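PDB 6WPN: substrate-binding protein from Synechococcus sp., which probably binds a sugar or oligosaccharide in the periplasm, as the solute-binding component of a transport system in a marine cyanobacterium. Local coordinates for residues P92-A95 with A96-S100; L197-F200 with V201-V205; V388-L391 with Q392-Y396; T397-Q400 with R401-G405. One frame throughout, in Å; residues are numbered along the deposited sequence.

Contact 1. Residues P92-A95 with A96-S100; sequences PPFA and ANLAS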
ATOM      1  N   PRO A  92       2.312   1.489  -8.592  1.00 60.94           N
ATOM      2  CA  PRO A  92       2.217   0.650  -9.804  1.00 74.22           C
ATOM      3  C   PRO A  92       0.845   0.702 -10.463  1.00 79.47           C
ATOM      4  O   PRO A  92       0.777   0.812 -11.697  1.00 82.08           O
ATOM      5  CB  PRO A  92       2.556  -0.766  -9.292  1.00 74.93           C
ATOM      6  CG  PRO A  92       2.753  -0.640  -7.793  1.00 76.35           C
ATOM      7  CD  PRO A  92       3.048   0.798  -7.522  1.00 72.58           C
ATOM      8  N   PRO A  93      -0.271   0.607  -9.716  1.00 83.83           N
ATOM      9  CA  PRO A  93      -1.577   0.676 -10.406  1.00 84.64           C
ATOM     10  C   PRO A  93      -1.803   1.973 -11.165  1.00 91.95           C
ATOM     11  O   PRO A  93      -2.123   1.940 -12.361  1.00102.11           O
ATOM     12  CB  PRO A  93      -2.582   0.509  -9.261  1.00 79.82           C
ATOM     13  CG  PRO A  93      -1.849  -0.226  -8.227  1.00 84.04           C
ATOM     14  CD  PRO A  93      -0.464   0.327  -8.280  1.00 83.23           C
ATOM     15  N   PHE A  94      -1.648   3.122 -10.503  1.00 89.46           N
ATOM     16  CA  PHE A  94      -1.894   4.393 -11.179  1.00 93.81           C
ATOM     17  C   PHE A  94      -0.870   4.662 -12.273  1.00 91.52           C
ATOM     18  O   PHE A  94      -1.201   5.287 -13.287  1.00 93.12           O
ATOM     19  CB  PHE A  94      -1.922   5.538 -10.171  1.00103.85           C
ATOM     20  CG  PHE A  94      -2.359   6.844 -10.764  1.00126.61           C
ATOM     21  CD1 PHE A  94      -1.615   7.992 -10.569  1.00134.33           C
ATOM     22  CD2 PHE A  94      -3.514   6.920 -11.527  1.00135.49           C
ATOM     23  CE1 PHE A  94      -2.014   9.197 -11.119  1.00139.81           C
ATOM     24  CE2 PHE A  94      -3.916   8.120 -12.084  1.00142.71           C
ATOM     25  CZ  PHE A  94      -3.165   9.260 -11.877  1.00144.15           C
ATOM     26  N   ALA A  95       0.370   4.204 -12.091  1.00 87.96           N
ATOM     27  CA  ALA A  95       1.387   4.411 -13.116  1.00 87.18           C
ATOM     28  C   ALA A  95       1.033   3.680 -14.405  1.00 86.76           C
ATOM     29  O   ALA A  95       1.359   4.156 -15.497  1.00 86.60           O
ATOM     30  CB  ALA A  95       2.753   3.957 -12.601  1.00 85.37           C
ATOM     31  N   ALA A  96       0.378   2.521 -14.298  1.00 84.52           N
ATOM     32  CA  ALA A  96      -0.013   1.773 -15.488  1.00 87.68           C
ATOM     33  C   ALA A  96      -1.125   2.482 -16.254  1.00 87.67           C
ATOM     34  O   ALA A  96      -1.109   2.511 -17.490  1.00 96.38           O
ATOM     35  CB  ALA A  96      -0.445   0.358 -15.102  1.00 90.01           C
ATOM     36  N   ASN A  97      -2.104   3.050 -15.540  1.00 81.88           N
ATOM     37  CA  ASN A  97      -3.146   3.827 -16.206  1.00 87.33           C
ATOM     38  C   ASN A  97      -2.552   4.989 -16.996  1.00 84.65           C
ATOM     39  O   ASN A  97      -2.970   5.257 -18.129  1.00 81.06           O
ATOM     40  CB  ASN A  97      -4.161   4.341 -15.178  1.00 94.77           C
ATOM     41  CG  ASN A  97      -5.527   3.672 -15.305  1.00 97.73           C
ATOM     42  OD1 ASN A  97      -5.732   2.796 -16.144  1.00101.18           O
ATOM     43  ND2 ASN A  97      -6.469   4.091 -14.466  1.00 93.86           N
ATOM     44  N   LEU A  98      -1.560   5.676 -16.424  1.00 79.42           N
ATOM     45  CA  LEU A  98      -0.962   6.817 -17.110  1.00 71.31           C
ATOM     46  C   LEU A  98      -0.051   6.376 -18.249  1.00 74.94           C
ATOM     47  O   LEU A  98      -0.011   7.024 -19.301  1.00 83.90           O
ATOM     48  CB  LEU A  98      -0.184   7.681 -16.119  1.00 65.53           C
ATOM     49  CG  LEU A  98      -0.983   8.385 -15.023  1.00 72.91           C
ATOM     50  CD1 LEU A  98      -0.055   9.161 -14.106  1.00 73.01           C
ATOM     51  CD2 LEU A  98      -2.016   9.308 -15.630  1.00 66.94           C
ATOM     52  N   ALA A  99       0.681   5.274 -18.067  1.00 75.71           N
ATOM     53  CA  ALA A  99       1.656   4.882 -19.079  1.00 72.48           C
ATOM     54  C   ALA A  99       1.008   4.235 -20.290  1.00 72.85           C
ATOM     55  O   ALA A  99       1.566   4.304 -21.390  1.00 71.94           O
ATOM     56  CB  ALA A  99       2.682   3.926 -18.480  1.00 72.83           C
ATOM     57  N   SER A 100      -0.151   3.597 -20.116  1.00 73.44           N
ATOM     58  CA  SER A 100      -0.865   3.049 -21.262  1.00 81.31           C
ATOM     59  C   SER A 100      -1.324   4.149 -22.211  1.00 75.90           C
ATOM     60  O   SER A 100      -1.644   3.865 -23.369  1.00 79.38           O
ATOM     61  CB  SER A 100      -2.059   2.212 -20.800  1.00 89.93           C
ATOM     62  OG  SER A 100      -3.009   3.006 -20.110  1.00 97.50           O
TER
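One face of the F94 ring carries the side chain of L98, one helical turn further on. CG of L98 stands 3.9 Å above the ring plane, displaced from the centre toward the rim, and its methyl CD1 makes an off-centre CH-pi contact, 4.0 Å from the centroid of the F94 ring. The closest approach is between F94 CE1 and L98 CD1, at 3.6 Å, so the leucine lies over the face but off-centre, near the rim at CE1. The F94 side chain starts out pointing away from the following turn, but with CG anti to the backbone N (chi1 -172°) that atom sits beside its own carbonyl carbon, and the ring comes within range of L98.

Beneath this pair the helix is held by backbone bonds, among them L98 N to F94 O at 3.2 Å and A99 N to A95 O at 2.9 Å. A96 N is bonded to P92 O and, weakly, also to P93 O. N97 has its amide oxygen engaged elsewhere, accepting from G387 N and R427 NH2.

The two prolines open helix 92-99 immediately after strand 87-90. L98 and A95 rest on L90 of that strand, F94 and L98 also pack against helix 72-80, and P93 meets the first turn of helix 388-403.

Contact 2. Residues L197-F200 with V201-V205; sequences LESF and VQMGV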
ATOM      1  N   LEU A 197      -9.058  -6.209  -1.958  1.00 45.34           N
ATOM      2  CA  LEU A 197      -8.671  -6.729  -3.264  1.00 46.48           C
ATOM      3  C   LEU A 197      -7.384  -7.535  -3.170  1.00 46.75           C
ATOM      4  O   LEU A 197      -7.218  -8.537  -3.873  1.00 56.27           O
ATOM      5  CB  LEU A 197      -8.512  -5.584  -4.260  1.00 46.34           C
ATOM      6  CG  LEU A 197      -8.423  -6.005  -5.726  1.00 41.31           C
ATOM      7  CD1 LEU A 197      -9.731  -6.654  -6.158  1.00 40.94           C
ATOM      8  CD2 LEU A 197      -8.097  -4.816  -6.604  1.00 41.97           C
ATOM      9  N   GLU A 198      -6.450  -7.097  -2.326  1.00 53.46           N
ATOM     10  CA  GLU A 198      -5.224  -7.864  -2.131  1.00 53.81           C
ATOM     11  C   GLU A 198      -5.506  -9.211  -1.472  1.00 51.83           C
ATOM     12  O   GLU A 198      -4.842 -10.207  -1.786  1.00 47.52           O
ATOM     13  CB  GLU A 198      -4.222  -7.054  -1.309  1.00 58.50           C
ATOM     14  CG  GLU A 198      -3.665  -5.836  -2.041  1.00 65.11           C
ATOM     15  CD  GLU A 198      -3.058  -4.808  -1.099  1.00 67.35           C
ATOM     16  OE1 GLU A 198      -3.187  -4.981   0.130  1.00 61.63           O
ATOM     17  OE2 GLU A 198      -2.440  -3.839  -1.588  1.00 69.01           O
ATOM     18  N   SER A 199      -6.489  -9.268  -0.564  1.00 39.65           N
ATOM     19  CA  SER A 199      -6.840 -10.549   0.042  1.00 42.08           C
ATOM     20  C   SER A 199      -7.375 -11.518  -1.001  1.00 47.99           C
ATOM     21  O   SER A 199      -7.116 -12.726  -0.930  1.00 43.72           O
ATOM     22  CB  SER A 199      -7.868 -10.364   1.154  1.00 39.95           C
ATOM     23  OG  SER A 199      -9.163 -10.173   0.613  1.00 45.74           O
ATOM     24  N   PHE A 200      -8.129 -11.002  -1.979  1.00 54.00           N
ATOM     25  CA  PHE A 200      -8.570 -11.833  -3.094  1.00 44.85           C
ATOM     26  C   PHE A 200      -7.378 -12.482  -3.777  1.00 43.53           C
ATOM     27  O   PHE A 200      -7.369 -13.694  -4.022  1.00 43.86           O
ATOM     28  CB  PHE A 200      -9.380 -10.997  -4.094  1.00 46.10           C
ATOM     29  CG  PHE A 200     -10.820 -10.779  -3.694  1.00 47.77           C
ATOM     30  CD1 PHE A 200     -11.155  -9.874  -2.706  1.00 52.55           C
ATOM     31  CD2 PHE A 200     -11.837 -11.474  -4.321  1.00 61.78           C
ATOM     32  CE1 PHE A 200     -12.474  -9.674  -2.336  1.00 53.35           C
ATOM     33  CE2 PHE A 200     -13.161 -11.276  -3.953  1.00 63.35           C
ATOM     34  CZ  PHE A 200     -13.474 -10.372  -2.959  1.00 52.83           C
ATOM     35  N   VAL A 201      -6.349 -11.689  -4.078  1.00 44.75           N
ATOM     36  CA  VAL A 201      -5.164 -12.238  -4.727  1.00 52.37           C
ATOM     37  C   VAL A 201      -4.475 -13.249  -3.815  1.00 54.38           C
ATOM     38  O   VAL A 201      -3.993 -14.289  -4.277  1.00 64.15           O
ATOM     39  CB  VAL A 201      -4.209 -11.106  -5.146  1.00 55.45           C
ATOM     40  CG1 VAL A 201      -2.988 -11.677  -5.853  1.00 50.34           C
ATOM     41  CG2 VAL A 201      -4.931 -10.103  -6.030  1.00 56.72           C
ATOM     42  N   GLN A 202      -4.425 -12.968  -2.506  1.00 47.96           N
ATOM     43  CA  GLN A 202      -3.804 -13.910  -1.574  1.00 44.94           C
ATOM     44  C   GLN A 202      -4.621 -15.185  -1.436  1.00 52.79           C
ATOM     45  O   GLN A 202      -4.065 -16.245  -1.124  1.00 46.24           O
ATOM     46  CB  GLN A 202      -3.605 -13.270  -0.200  1.00 40.52           C
ATOM     47  CG  GLN A 202      -2.476 -12.263  -0.138  1.00 43.68           C
ATOM     48  CD  GLN A 202      -2.398 -11.556   1.202  1.00 44.26           C
ATOM     49  OE1 GLN A 202      -3.418 -11.224   1.802  1.00 46.81           O
ATOM     50  NE2 GLN A 202      -1.180 -11.342   1.687  1.00 55.66           N
HETATM   51  N   MSE A 203      -5.901 -15.077  -1.752  1.00 55.00           N
HETATM   52  CA  MSE A 203      -6.815 -16.231  -1.660  1.00 54.03           C
HETATM   53  C   MSE A 203      -6.805 -17.037  -2.960  1.00 61.19           C
HETATM   54  O   MSE A 203      -7.654 -17.895  -3.112  1.00 72.20           O
HETATM   55  CB  MSE A 203      -8.202 -15.757  -1.264  1.00 54.49           C
HETATM   56  CG  MSE A 203      -8.232 -15.243   0.119  1.00 73.16           C
HETATM   57 SE   MSE A 203      -9.971 -14.588   0.504  1.00 90.02          SE
HETATM   58  CE  MSE A 203     -10.958 -16.214   0.634  1.00113.55           C
ATOM     59  N   GLY A 204      -5.852 -16.770  -3.842  1.00 54.41           N
ATOM     60  CA  GLY A 204      -5.746 -17.493  -5.095  1.00 50.89           C
ATOM     61  C   GLY A 204      -6.660 -17.021  -6.204  1.00 55.28           C
ATOM     62  O   GLY A 204      -6.763 -17.703  -7.230  1.00 52.56           O
ATOM     63  N   VAL A 205      -7.324 -15.883  -6.036  1.00 58.60           N
ATOM     64  CA  VAL A 205      -8.251 -15.383  -7.047  1.00 65.17           C
ATOM     65  C   VAL A 205      -7.472 -14.719  -8.174  1.00 70.97           C
ATOM     66  O   VAL A 205      -6.551 -13.928  -7.932  1.00 77.87           O
ATOM     67  CB  VAL A 205      -9.258 -14.404  -6.425  1.00 59.38           C
ATOM     68  CG1 VAL A 205     -10.187 -13.832  -7.495  1.00 59.00           C
ATOM     69  CG2 VAL A 205     -10.050 -15.087  -5.319  1.00 51.20           C
TER
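The apolar part of this contact is the pairing of F200 with V205, whose side chains run alongside each other in the same direction. CB of F200 is 4.1 Å from CB of V205, and the CG2 methyl of the valine approaches the phenylalanine ring obliquely, 4.2 Å from its CD2. Although the bond from CA to CB of F200 points away from the following turn, the ring stays beside V205 and also meets the ring of F225 at a steep angle.

Backbone hydrogen bonds do the rest. V201 N reaches L197 O and Q202 N reaches E198 O, the latter at 2.9 Å, as in a regular alpha helix. Then the pattern changes: M203 N makes only weak bonds to S199 O and F200 O, while F200 O receives V205 N at 3.0 Å and V201 O receives G204 N at 3.1 Å. These last two bonds form a Schellman motif, with G204 at positive phi as its C-prime residue.

E198 and Q202 find polar partners elsewhere in the fold: E198 forms a salt bridge with R144, and Q202 is held by W165 through OE1 and by the T294 carbonyl through NE2.

The C-terminal end of helix 195-202 packs on helix 219-233, where A224 meets F200, M203 and V205, and L197, nearer its start, packs on helix 388-403.

Contact 3. Residues V388-L391 with Q392-Y396; sequences VKRL and QSIIY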
ATOM      1  N   VAL A 388      -7.457  -0.810 -12.780  1.00 67.02           N
ATOM      2  CA  VAL A 388      -7.645  -1.710 -11.645  1.00 68.92           C
ATOM      3  C   VAL A 388      -8.509  -1.066 -10.569  1.00 69.05           C
ATOM      4  O   VAL A 388      -9.166  -1.768  -9.791  1.00 69.84           O
ATOM      5  CB  VAL A 388      -6.282  -2.153 -11.077  1.00 67.43           C
ATOM      6  CG1 VAL A 388      -5.642  -1.032 -10.285  1.00 56.75           C
ATOM      7  CG2 VAL A 388      -6.442  -3.396 -10.212  1.00 77.38           C
ATOM      8  N   LYS A 389      -8.533   0.265 -10.500  1.00 63.98           N
ATOM      9  CA  LYS A 389      -9.396   0.926  -9.530  1.00 68.35           C
ATOM     10  C   LYS A 389     -10.856   0.903  -9.960  1.00 70.54           C
ATOM     11  O   LYS A 389     -11.746   0.862  -9.104  1.00 76.95           O
ATOM     12  CB  LYS A 389      -8.918   2.358  -9.288  1.00 72.93           C
ATOM     13  CG  LYS A 389      -7.675   2.428  -8.402  1.00 78.99           C
ATOM     14  CD  LYS A 389      -7.966   1.880  -7.005  1.00 82.72           C
ATOM     15  CE  LYS A 389      -6.715   1.810  -6.141  1.00 74.06           C
ATOM     16  NZ  LYS A 389      -5.739   0.800  -6.644  1.00 75.34           N
ATOM     17  N   ARG A 390     -11.122   0.921 -11.268  1.00 67.17           N
ATOM     18  CA  ARG A 390     -12.478   0.668 -11.741  1.00 71.98           C
ATOM     19  C   ARG A 390     -12.926  -0.731 -11.335  1.00 60.10           C
ATOM     20  O   ARG A 390     -14.057  -0.928 -10.876  1.00 60.54           O
ATOM     21  CB  ARG A 390     -12.527   0.800 -13.264  1.00 76.45           C
ATOM     22  CG  ARG A 390     -13.891   0.544 -13.891  1.00 81.65           C
ATOM     23  CD  ARG A 390     -14.854   1.685 -13.630  1.00 94.36           C
ATOM     24  NE  ARG A 390     -14.346   2.909 -14.253  1.00108.79           N
ATOM     25  CZ  ARG A 390     -14.955   4.088 -14.216  1.00115.33           C
ATOM     26  NH1 ARG A 390     -16.115   4.220 -13.585  1.00120.67           N
ATOM     27  NH2 ARG A 390     -14.406   5.135 -14.821  1.00111.23           N
ATOM     28  N   LEU A 391     -12.035  -1.713 -11.493  1.00 50.62           N
ATOM     29  CA  LEU A 391     -12.329  -3.085 -11.095  1.00 45.55           C
ATOM     30  C   LEU A 391     -12.541  -3.192  -9.590  1.00 44.01           C
ATOM     31  O   LEU A 391     -13.481  -3.854  -9.135  1.00 47.57           O
ATOM     32  CB  LEU A 391     -11.191  -3.999 -11.544  1.00 54.18           C
ATOM     33  CG  LEU A 391     -11.266  -5.468 -11.137  1.00 58.44           C
ATOM     34  CD1 LEU A 391     -12.400  -6.152 -11.881  1.00 49.33           C
ATOM     35  CD2 LEU A 391      -9.939  -6.172 -11.391  1.00 51.03           C
ATOM     36  N   GLN A 392     -11.678  -2.549  -8.802  1.00 44.84           N
ATOM     37  CA  GLN A 392     -11.848  -2.565  -7.353  1.00 47.01           C
ATOM     38  C   GLN A 392     -13.201  -1.998  -6.949  1.00 53.49           C
ATOM     39  O   GLN A 392     -13.885  -2.558  -6.083  1.00 58.18           O
ATOM     40  CB  GLN A 392     -10.730  -1.770  -6.683  1.00 50.74           C
ATOM     41  CG  GLN A 392     -10.953  -1.557  -5.195  1.00 52.21           C
ATOM     42  CD  GLN A 392      -9.860  -0.724  -4.557  1.00 58.88           C
ATOM     43  OE1 GLN A 392      -8.677  -1.027  -4.688  1.00 61.00           O
ATOM     44  NE2 GLN A 392     -10.254   0.336  -3.867  1.00 51.52           N
ATOM     45  N   SER A 393     -13.600  -0.884  -7.562  1.00 51.75           N
ATOM     46  CA  SER A 393     -14.866  -0.256  -7.204  1.00 50.95           C
ATOM     47  C   SER A 393     -16.044  -1.172  -7.511  1.00 46.87           C
ATOM     48  O   SER A 393     -16.980  -1.279  -6.712  1.00 50.20           O
ATOM     49  CB  SER A 393     -15.008   1.079  -7.930  1.00 42.12           C
ATOM     50  OG  SER A 393     -16.216   1.718  -7.562  1.00 64.21           O
ATOM     51  N   ILE A 394     -16.024  -1.828  -8.674  1.00 47.43           N
ATOM     52  CA  ILE A 394     -17.117  -2.725  -9.042  1.00 45.63           C
ATOM     53  C   ILE A 394     -17.199  -3.894  -8.069  1.00 48.29           C
ATOM     54  O   ILE A 394     -18.287  -4.285  -7.631  1.00 49.19           O
ATOM     55  CB  ILE A 394     -16.955  -3.199 -10.499  1.00 53.19           C
ATOM     56  CG1 ILE A 394     -17.148  -2.027 -11.469  1.00 49.00           C
ATOM     57  CG2 ILE A 394     -17.928  -4.321 -10.816  1.00 53.67           C
ATOM     58  CD1 ILE A 394     -17.056  -2.421 -12.911  1.00 51.30           C
ATOM     59  N   ILE A 395     -16.053  -4.477  -7.723  1.00 43.62           N
ATOM     60  CA  ILE A 395     -16.054  -5.624  -6.823  1.00 49.17           C
ATOM     61  C   ILE A 395     -16.509  -5.207  -5.428  1.00 49.30           C
ATOM     62  O   ILE A 395     -17.380  -5.847  -4.828  1.00 41.36           O
ATOM     63  CB  ILE A 395     -14.665  -6.285  -6.796  1.00 45.55           C
ATOM     64  CG1 ILE A 395     -14.339  -6.883  -8.168  1.00 48.52           C
ATOM     65  CG2 ILE A 395     -14.602  -7.347  -5.704  1.00 41.32           C
ATOM     66  CD1 ILE A 395     -12.961  -7.503  -8.251  1.00 43.80           C
ATOM     67  N   TYR A 396     -15.955  -4.107  -4.908  1.00 39.98           N
ATOM     68  CA  TYR A 396     -16.339  -3.655  -3.572  1.00 48.41           C
ATOM     69  C   TYR A 396     -17.828  -3.328  -3.498  1.00 44.42           C
ATOM     70  O   TYR A 396     -18.485  -3.617  -2.489  1.00 38.95           O
ATOM     71  CB  TYR A 396     -15.514  -2.434  -3.156  1.00 42.94           C
ATOM     72  CG  TYR A 396     -14.078  -2.720  -2.760  1.00 39.01           C
ATOM     73  CD1 TYR A 396     -13.437  -3.885  -3.159  1.00 40.05           C
ATOM     74  CD2 TYR A 396     -13.379  -1.832  -1.953  1.00 41.91           C
ATOM     75  CE1 TYR A 396     -12.130  -4.139  -2.798  1.00 38.76           C
ATOM     76  CE2 TYR A 396     -12.073  -2.077  -1.577  1.00 38.48           C
ATOM     77  CZ  TYR A 396     -11.452  -3.233  -1.999  1.00 46.55           C
ATOM     78  OH  TYR A 396     -10.149  -3.482  -1.627  1.00 47.91           O
TER
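The outer half of the K389 side chain does the touching here, laid along the side chain of Q392. From CB the lysine chain turns at chi2 (-63°), which brings CD to 3.8 Å from Q392 OE1 and to 4.0 Å from Q392 CD. CE comes nearer, 3.7 Å from the same OE1. A second bend at chi4 leaves NZ 4.0 Å from Q392 OE1, so the aliphatic carbons lie closer to the amide oxygen than the amino group does. An alanine here is likely to open a gap beside Q392 OE1, where CD and CE now lie.

Q392 itself is extended beyond CG, and its NE2 is fixed from outside the turn by a hydrogen bond to the P190 carbonyl. Its CG is set 3.6 Å above the Y396 ring, over the centre of one face. Y396 OH in turn bonds to L197 N and to S193 O, which pins the far end of that ring.

On another side of the helix L391 crosses I395 at an angle, with their CD1 methyls 3.9 Å apart. Here L391 also meets W420 of helix 409-427, and I395 meets L197.

Underneath, four successive amides, Q392 to I395, each bond to the carbonyl four residues earlier, from V388 O to L391 O. This is the regular hydrogen-bonding pattern of an alpha helix, with i to i+3 and i to i+4 side-chain contacts on its surface.

Contact 4. Residues T397-Q400 with R401-G405; sequences TQLQ and RAMLG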
ATOM      1  N   THR A 397     -18.378  -2.716  -4.553  1.00 40.92           N
ATOM      2  CA  THR A 397     -19.796  -2.359  -4.558  1.00 41.96           C
ATOM      3  C   THR A 397     -20.681  -3.596  -4.529  1.00 49.10           C
ATOM      4  O   THR A 397     -21.655  -3.654  -3.768  1.00 52.12           O
ATOM      5  CB  THR A 397     -20.127  -1.501  -5.778  1.00 47.11           C
ATOM      6  OG1 THR A 397     -19.425  -0.254  -5.695  1.00 55.80           O
ATOM      7  CG2 THR A 397     -21.627  -1.242  -5.857  1.00 44.93           C
ATOM      8  N   GLN A 398     -20.383  -4.583  -5.377  1.00 51.84           N
ATOM      9  CA  GLN A 398     -21.196  -5.796  -5.407  1.00 57.78           C
ATOM     10  C   GLN A 398     -21.030  -6.603  -4.123  1.00 47.55           C
ATOM     11  O   GLN A 398     -22.009  -7.130  -3.583  1.00 44.36           O
ATOM     12  CB  GLN A 398     -20.840  -6.646  -6.629  1.00 52.51           C
ATOM     13  CG  GLN A 398     -21.197  -6.001  -7.963  1.00 55.98           C
ATOM     14  CD  GLN A 398     -22.622  -5.471  -7.999  1.00 57.94           C
ATOM     15  OE1 GLN A 398     -23.561  -6.132  -7.552  1.00 60.03           O
ATOM     16  NE2 GLN A 398     -22.789  -4.271  -8.546  1.00 54.48           N
ATOM     17  N   LEU A 399     -19.801  -6.704  -3.616  1.00 50.82           N
ATOM     18  CA  LEU A 399     -19.595  -7.406  -2.355  1.00 50.92           C
ATOM     19  C   LEU A 399     -20.370  -6.725  -1.236  1.00 52.01           C
ATOM     20  O   LEU A 399     -20.946  -7.393  -0.369  1.00 42.13           O
ATOM     21  CB  LEU A 399     -18.104  -7.460  -2.020  1.00 39.33           C
ATOM     22  CG  LEU A 399     -17.722  -8.134  -0.699  1.00 43.97           C
ATOM     23  CD1 LEU A 399     -18.217  -9.568  -0.667  1.00 39.42           C
ATOM     24  CD2 LEU A 399     -16.224  -8.094  -0.490  1.00 42.50           C
ATOM     25  N   GLN A 400     -20.447  -5.397  -1.287  1.00 50.98           N
ATOM     26  CA  GLN A 400     -21.184  -4.646  -0.282  1.00 49.25           C
ATOM     27  C   GLN A 400     -22.667  -4.991  -0.303  1.00 50.65           C
ATOM     28  O   GLN A 400     -23.295  -5.126   0.753  1.00 46.60           O
ATOM     29  CB  GLN A 400     -20.964  -3.157  -0.522  1.00 48.69           C
ATOM     30  CG  GLN A 400     -21.377  -2.254   0.601  1.00 65.93           C
ATOM     31  CD  GLN A 400     -20.858  -0.846   0.390  1.00 75.67           C
ATOM     32  OE1 GLN A 400     -19.730  -0.654  -0.072  1.00 69.46           O
ATOM     33  NE2 GLN A 400     -21.679   0.148   0.724  1.00 77.14           N
ATOM     34  N   ARG A 401     -23.242  -5.154  -1.497  1.00 47.69           N
ATOM     35  CA  ARG A 401     -24.640  -5.560  -1.596  1.00 43.53           C
ATOM     36  C   ARG A 401     -24.865  -6.945  -1.004  1.00 43.89           C
ATOM     37  O   ARG A 401     -25.933  -7.214  -0.443  1.00 49.78           O
ATOM     38  CB  ARG A 401     -25.096  -5.541  -3.054  1.00 57.17           C
ATOM     39  CG  ARG A 401     -25.033  -4.183  -3.720  1.00 46.02           C
ATOM     40  CD  ARG A 401     -25.391  -4.315  -5.182  1.00 48.22           C
ATOM     41  NE  ARG A 401     -26.801  -4.630  -5.355  1.00 51.05           N
ATOM     42  CZ  ARG A 401     -27.327  -5.093  -6.484  1.00 56.49           C
ATOM     43  NH1 ARG A 401     -26.547  -5.314  -7.532  1.00 61.97           N
ATOM     44  NH2 ARG A 401     -28.630  -5.336  -6.563  1.00 53.93           N
ATOM     45  N   ALA A 402     -23.885  -7.838  -1.133  1.00 44.58           N
ATOM     46  CA  ALA A 402     -24.044  -9.182  -0.597  1.00 52.38           C
ATOM     47  C   ALA A 402     -23.865  -9.214   0.914  1.00 53.73           C
ATOM     48  O   ALA A 402     -24.537  -9.996   1.596  1.00 51.65           O
ATOM     49  CB  ALA A 402     -23.055 -10.137  -1.264  1.00 43.40           C
HETATM   50  N   MSE A 403     -22.981  -8.380   1.450  1.00 49.19           N
HETATM   51  CA  MSE A 403     -22.754  -8.328   2.888  1.00 47.05           C
HETATM   52  C   MSE A 403     -23.977  -7.792   3.611  1.00 46.93           C
HETATM   53  O   MSE A 403     -24.328  -8.271   4.689  1.00 47.33           O
HETATM   54  CB  MSE A 403     -21.537  -7.464   3.210  1.00 43.96           C
HETATM   55  CG  MSE A 403     -20.209  -8.116   2.880  1.00 47.92           C
HETATM   56 SE   MSE A 403     -18.763  -6.822   2.983  1.00 53.33          SE
HETATM   57  CE  MSE A 403     -17.440  -7.886   3.954  1.00 58.84           C
ATOM     58  N   LEU A 404     -24.627  -6.795   3.016  1.00 46.72           N
ATOM     59  CA  LEU A 404     -25.839  -6.227   3.591  1.00 53.03           C
ATOM     60  C   LEU A 404     -27.061  -7.112   3.391  1.00 59.31           C
ATOM     61  O   LEU A 404     -28.157  -6.738   3.828  1.00 64.38           O
ATOM     62  CB  LEU A 404     -26.103  -4.841   2.997  1.00 52.11           C
ATOM     63  CG  LEU A 404     -25.114  -3.742   3.384  1.00 57.55           C
ATOM     64  CD1 LEU A 404     -25.367  -2.473   2.583  1.00 54.00           C
ATOM     65  CD2 LEU A 404     -25.211  -3.457   4.874  1.00 57.06           C
ATOM     66  N   GLY A 405     -26.902  -8.272   2.756  1.00 54.77           N
ATOM     67  CA  GLY A 405     -28.017  -9.169   2.544  1.00 54.73           C
ATOM     68  C   GLY A 405     -28.978  -8.764   1.451  1.00 54.79           C
ATOM     69  O   GLY A 405     -30.104  -9.268   1.420  1.00 61.99           O
TER
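R401 sends its chain out next to that of Q398, yet their flat ends are turned almost perpendicular, the amide and guanidinium planes 84° apart. The amide comes to the edge of the guanidinium, where NH1 of R401 donates to OE1 of Q398 over 3.1 Å. The bond uses a lone pair of OE1 in the carbonyl plane, but the oxygen is tilted out of the guanidinium plane and the N-H...O angle is 142°. Bends at chi2 of Q398 and chi3 of R401 (70°) bring the two ends together. A leucine in place of R401 would probably leave Q398 OE1 without this donor and its amide freer to rotate.

L399 and M403, a selenomethionine, cross at an angle instead, with CG of L399 4.0 Å from SE of M403; both face helix 219-233, while Q398 rests on helix 409-427.

The alpha-helical backbone bonds include M403 N to L399 O at 2.9 Å and L404 N to Q400 O at 3.1 Å. G405 then turns to positive phi, and its N bonds back into the last turn, to A402 O. That turn of G405 marks a Schellman motif, the C-terminal stop of helix 388-403.

In the fold
None of the four contacts closes a long loop: each joins adjoining turns, and they follow in series without nesting or crossing. Contact 1, in helix 92-99 just after strand 87-90, comes first. Contact 2 follows about a hundred residues later, ending helix 195-202, with its nearest atoms about 8 Å from contact 1. Contacts 3 and 4 share helix 388-403, the former at its beginning and the latter at its end. Contact 3 bridges the first two: P93 CB packs 3.6 Å from V388 CG1, and L197 CD1 lies 3.9 Å from I395 CD1. Helix 388-403 thereby ties helices 92-99 and 195-202 together, while contact 4 extends it toward helix 219-233.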